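Local coordinates for alpha-amylase (Eubacterium rectale DSM 17629, PDB 6AZ5), which probably binds starch-type alpha-glucans as a family 41 carbohydrate-binding module of a surface-anchored amylase from a gut bacterium, at residues H3-Y8 / Q54-A59. Residues are numbered along the deposited sequence; the frame is centred on the assembly and turned at random.
Sequences HTFTIY and QTITVA
His-3 and Val-58 open a ladder of antiparallel backbone bonds that ties residues 3-8 to 54-59. The bond from His-3 N to Val-58 O is 2.8 Å long and nearly straight at 176°, and Val-58 N returns one to His-3 O. Phe-5 and Ile-56 form a second two-way pair. Beyond it, Ile-7 N reaches Gln-54 O at 3.0 Å, while the reverse bond, Gln-54 N to Ile-7 O, is weak. At the non-hydrogen-bonded pairs, CA-H...O contacts fill in, as from Thr-4 CA to Ile-56 O at 3.3 Å.

Apolar contact gathers on the buried face. With Phe-5 CG between the backbone N and the carbonyl carbon (chi1 60°), the ring lies beside the Ile-56 side chain. Ile-56 CB makes a CH-pi contact over one face of the Phe-5 ring, 4.2 Å from its centroid and offset toward the rim, and Ile-56 CG2 meets Phe-5 CZ at 3.6 Å. Val-58 CG1 approaches the ring edge near CE1. Further on, Ile-7 CG2 touches Ile-56 CD1 and Gln-54 CG. Phe-5 and Ile-7 also touch Leu-100 of strand 99-103, and Ile-56 touches Met-27. Partners beyond the pair hold the flanking polar ends, His-3 NE2 by Glu-98 and Gln-54 NE2 by the Tyr-36 carbonyl oxygen.

Threonines line the other face. Thr-4 OG1 and Thr-57 OG1 share a hydrogen bond of 2.9 Å, whereas Thr-6 OG1 meets the methyl CG2 of Thr-55 at 3.6 Å.

Main-chain bonds thus set the register, while the mainly apolar face packs into the beta-sandwich core and the threonine face stays largely toward solvent.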
ATOM      1  N   HIS A   3     -11.469   4.910  11.013  1.00 24.60           N
ATOM      2  CA  HIS A   3     -10.246   4.182  11.309  1.00 19.22           C
ATOM      3  C   HIS A   3      -9.181   4.451  10.248  1.00 17.77           C
ATOM      4  O   HIS A   3      -9.430   4.300   9.050  1.00 18.81           O
ATOM      5  CB  HIS A   3     -10.522   2.683  11.405  1.00 17.48           C
ATOM      6  CG  HIS A   3      -9.281   1.854  11.467  1.00 16.01           C
ATOM      7  ND1 HIS A   3      -8.453   1.838  12.572  1.00 15.06           N
ATOM      8  CD2 HIS A   3      -8.707   1.039  10.555  1.00 16.76           C
ATOM      9  CE1 HIS A   3      -7.432   1.036  12.337  1.00 19.38           C
ATOM     10  NE2 HIS A   3      -7.560   0.534  11.126  1.00 22.01           N
ATOM     11  N   THR A   4      -7.993   4.843  10.692  1.00 18.75           N
ATOM     12  CA  THR A   4      -6.881   5.105   9.781  1.00 16.99           C
ATOM     13  C   THR A   4      -5.775   4.063   9.948  1.00 21.12           C
ATOM     14  O   THR A   4      -5.361   3.757  11.065  1.00 20.67           O
ATOM     15  CB  THR A   4      -6.290   6.512  10.005  1.00 15.72           C
ATOM     16  OG1 THR A   4      -7.259   7.501   9.646  1.00 15.21           O
ATOM     17  CG2 THR A   4      -5.050   6.716   9.150  1.00 18.67           C
ATOM     18  N   PHE A   5      -5.305   3.507   8.835  1.00 16.90           N
ATOM     19  CA  PHE A   5      -4.153   2.623   8.872  1.00 13.02           C
ATOM     20  C   PHE A   5      -3.065   3.134   7.938  1.00 13.42           C
ATOM     21  O   PHE A   5      -3.322   3.928   7.042  1.00 12.92           O
ATOM     22  CB  PHE A   5      -4.542   1.187   8.507  1.00 17.74           C
ATOM     23  CG  PHE A   5      -5.145   1.039   7.136  1.00 21.24           C
ATOM     24  CD1 PHE A   5      -6.514   1.170   6.946  1.00 23.17           C
ATOM     25  CD2 PHE A   5      -4.347   0.743   6.040  1.00 17.71           C
ATOM     26  CE1 PHE A   5      -7.074   1.023   5.687  1.00 20.35           C
ATOM     27  CE2 PHE A   5      -4.900   0.599   4.777  1.00 21.63           C
ATOM     28  CZ  PHE A   5      -6.266   0.738   4.600  1.00 18.02           C
ATOM     29  N   THR A   6      -1.845   2.679   8.176  1.00 10.59           N
ATOM     30  CA  THR A   6      -0.716   3.014   7.330  1.00 16.79           C
ATOM     31  C   THR A   6      -0.402   1.819   6.445  1.00 15.47           C
ATOM     32  O   THR A   6      -0.505   0.673   6.882  1.00 15.41           O
ATOM     33  CB  THR A   6       0.521   3.391   8.169  1.00 15.00           C
ATOM     34  OG1 THR A   6       0.199   4.495   9.022  1.00 18.87           O
ATOM     35  CG2 THR A   6       1.685   3.771   7.280  1.00 16.27           C
ATOM     36  N   ILE A   7      -0.039   2.073   5.196  1.00 15.17           N
ATOM     37  CA  ILE A   7       0.413   0.987   4.345  1.00 14.56           C
ATOM     38  C   ILE A   7       1.736   1.339   3.670  1.00 15.07           C
ATOM     39  O   ILE A   7       1.871   2.375   3.011  1.00 12.89           O
ATOM     40  CB  ILE A   7      -0.668   0.594   3.300  1.00 13.27           C
ATOM     41  CG1 ILE A   7      -0.097  -0.390   2.284  1.00 12.77           C
ATOM     42  CG2 ILE A   7      -1.233   1.814   2.601  1.00 16.20           C
ATOM     43  CD1 ILE A   7      -1.173  -1.183   1.566  1.00 19.08           C
ATOM     44  N   TYR A   8       2.722   0.473   3.889  1.00 14.95           N
ATOM     45  CA  TYR A   8       4.036   0.585   3.269  1.00 18.56           C
ATOM     46  C   TYR A   8       4.103  -0.275   2.017  1.00 19.12           C
ATOM     47  O   TYR A   8       3.542  -1.371   1.988  1.00 14.92           O
ATOM     48  CB  TYR A   8       5.141   0.143   4.226  1.00 17.86           C
ATOM     49  CG  TYR A   8       5.233   0.906   5.527  1.00 20.52           C
ATOM     50  CD1 TYR A   8       4.932   2.255   5.596  1.00 21.01           C
ATOM     51  CD2 TYR A   8       5.639   0.265   6.691  1.00 26.70           C
ATOM     52  CE1 TYR A   8       5.033   2.948   6.794  1.00 19.14           C
ATOM     53  CE2 TYR A   8       5.738   0.946   7.889  1.00 25.97           C
ATOM     54  CZ  TYR A   8       5.429   2.285   7.936  1.00 23.16           C
ATOM     55  OH  TYR A   8       5.526   2.962   9.128  1.00 25.97           O
ATOM     56  N   GLN A  54       1.792   5.690   2.951  1.00 14.73           N
ATOM     57  CA  GLN A  54       0.638   6.574   2.972  1.00 13.68           C
ATOM     58  C   GLN A  54      -0.327   6.104   4.051  1.00 16.29           C
ATOM     59  O   GLN A  54      -0.256   4.959   4.500  1.00 12.38           O
ATOM     60  CB  GLN A  54      -0.055   6.609   1.615  1.00 13.25           C
ATOM     61  CG  GLN A  54      -0.664   5.289   1.187  1.00 13.53           C
ATOM     62  CD  GLN A  54      -1.451   5.416  -0.105  1.00 17.51           C
ATOM     63  OE1 GLN A  54      -2.360   6.238  -0.216  1.00 14.64           O
ATOM     64  NE2 GLN A  54      -1.088   4.613  -1.097  1.00 16.47           N
ATOM     65  N   THR A  55      -1.214   6.990   4.482  1.00 10.40           N
ATOM     66  CA  THR A  55      -2.251   6.601   5.422  1.00 16.61           C
ATOM     67  C   THR A  55      -3.593   6.580   4.708  1.00 17.70           C
ATOM     68  O   THR A  55      -3.823   7.335   3.767  1.00 19.29           O
ATOM     69  CB  THR A  55      -2.327   7.547   6.625  1.00 15.68           C
ATOM     70  OG1 THR A  55      -2.570   8.878   6.159  1.00 20.71           O
ATOM     71  CG2 THR A  55      -1.027   7.518   7.413  1.00 15.78           C
ATOM     72  N   ILE A  56      -4.474   5.698   5.144  1.00 14.30           N
ATOM     73  CA  ILE A  56      -5.742   5.534   4.468  1.00 19.30           C
ATOM     74  C   ILE A  56      -6.847   5.408   5.506  1.00 20.04           C
ATOM     75  O   ILE A  56      -6.712   4.682   6.488  1.00 15.82           O
ATOM     76  CB  ILE A  56      -5.707   4.314   3.525  1.00 17.34           C
ATOM     77  CG1 ILE A  56      -4.858   4.650   2.290  1.00 17.90           C
ATOM     78  CG2 ILE A  56      -7.101   3.920   3.111  1.00 16.39           C
ATOM     79  CD1 ILE A  56      -4.607   3.491   1.359  1.00 13.41           C
ATOM     80  N   THR A  57      -7.921   6.158   5.300  1.00 19.55           N
ATOM     81  CA  THR A  57      -9.005   6.225   6.262  1.00 22.04           C
ATOM     82  C   THR A  57     -10.215   5.469   5.743  1.00 24.15           C
ATOM     83  O   THR A  57     -10.655   5.696   4.616  1.00 25.57           O
ATOM     84  CB  THR A  57      -9.403   7.687   6.554  1.00 25.54           C
ATOM     85  OG1 THR A  57      -8.272   8.396   7.072  1.00 21.56           O
ATOM     86  CG2 THR A  57     -10.542   7.748   7.558  1.00 27.25           C
ATOM     87  N   VAL A  58     -10.736   4.561   6.563  1.00 17.43           N
ATOM     88  CA  VAL A  58     -11.997   3.891   6.268  1.00 21.19           C
ATOM     89  C   VAL A  58     -13.008   4.157   7.382  1.00 26.93           C
ATOM     90  O   VAL A  58     -12.635   4.520   8.498  1.00 25.78           O
ATOM     91  CB  VAL A  58     -11.810   2.370   6.094  1.00 21.61           C
ATOM     92  CG1 VAL A  58     -11.043   2.074   4.822  1.00 16.98           C
ATOM     93  CG2 VAL A  58     -11.105   1.774   7.300  1.00 19.79           C
ATOM     94  N   ALA A  59     -14.291   3.995   7.068  1.00 28.01           N
ATOM     95  CA  ALA A  59     -15.336   4.076   8.080  1.00 25.06           C
ATOM     96  C   ALA A  59     -15.116   2.984   9.120  1.00 29.58           C
ATOM     97  O   ALA A  59     -14.592   1.912   8.798  1.00 23.75           O
ATOM     98  CB  ALA A  59     -16.709   3.941   7.447  1.00 22.73           C
TER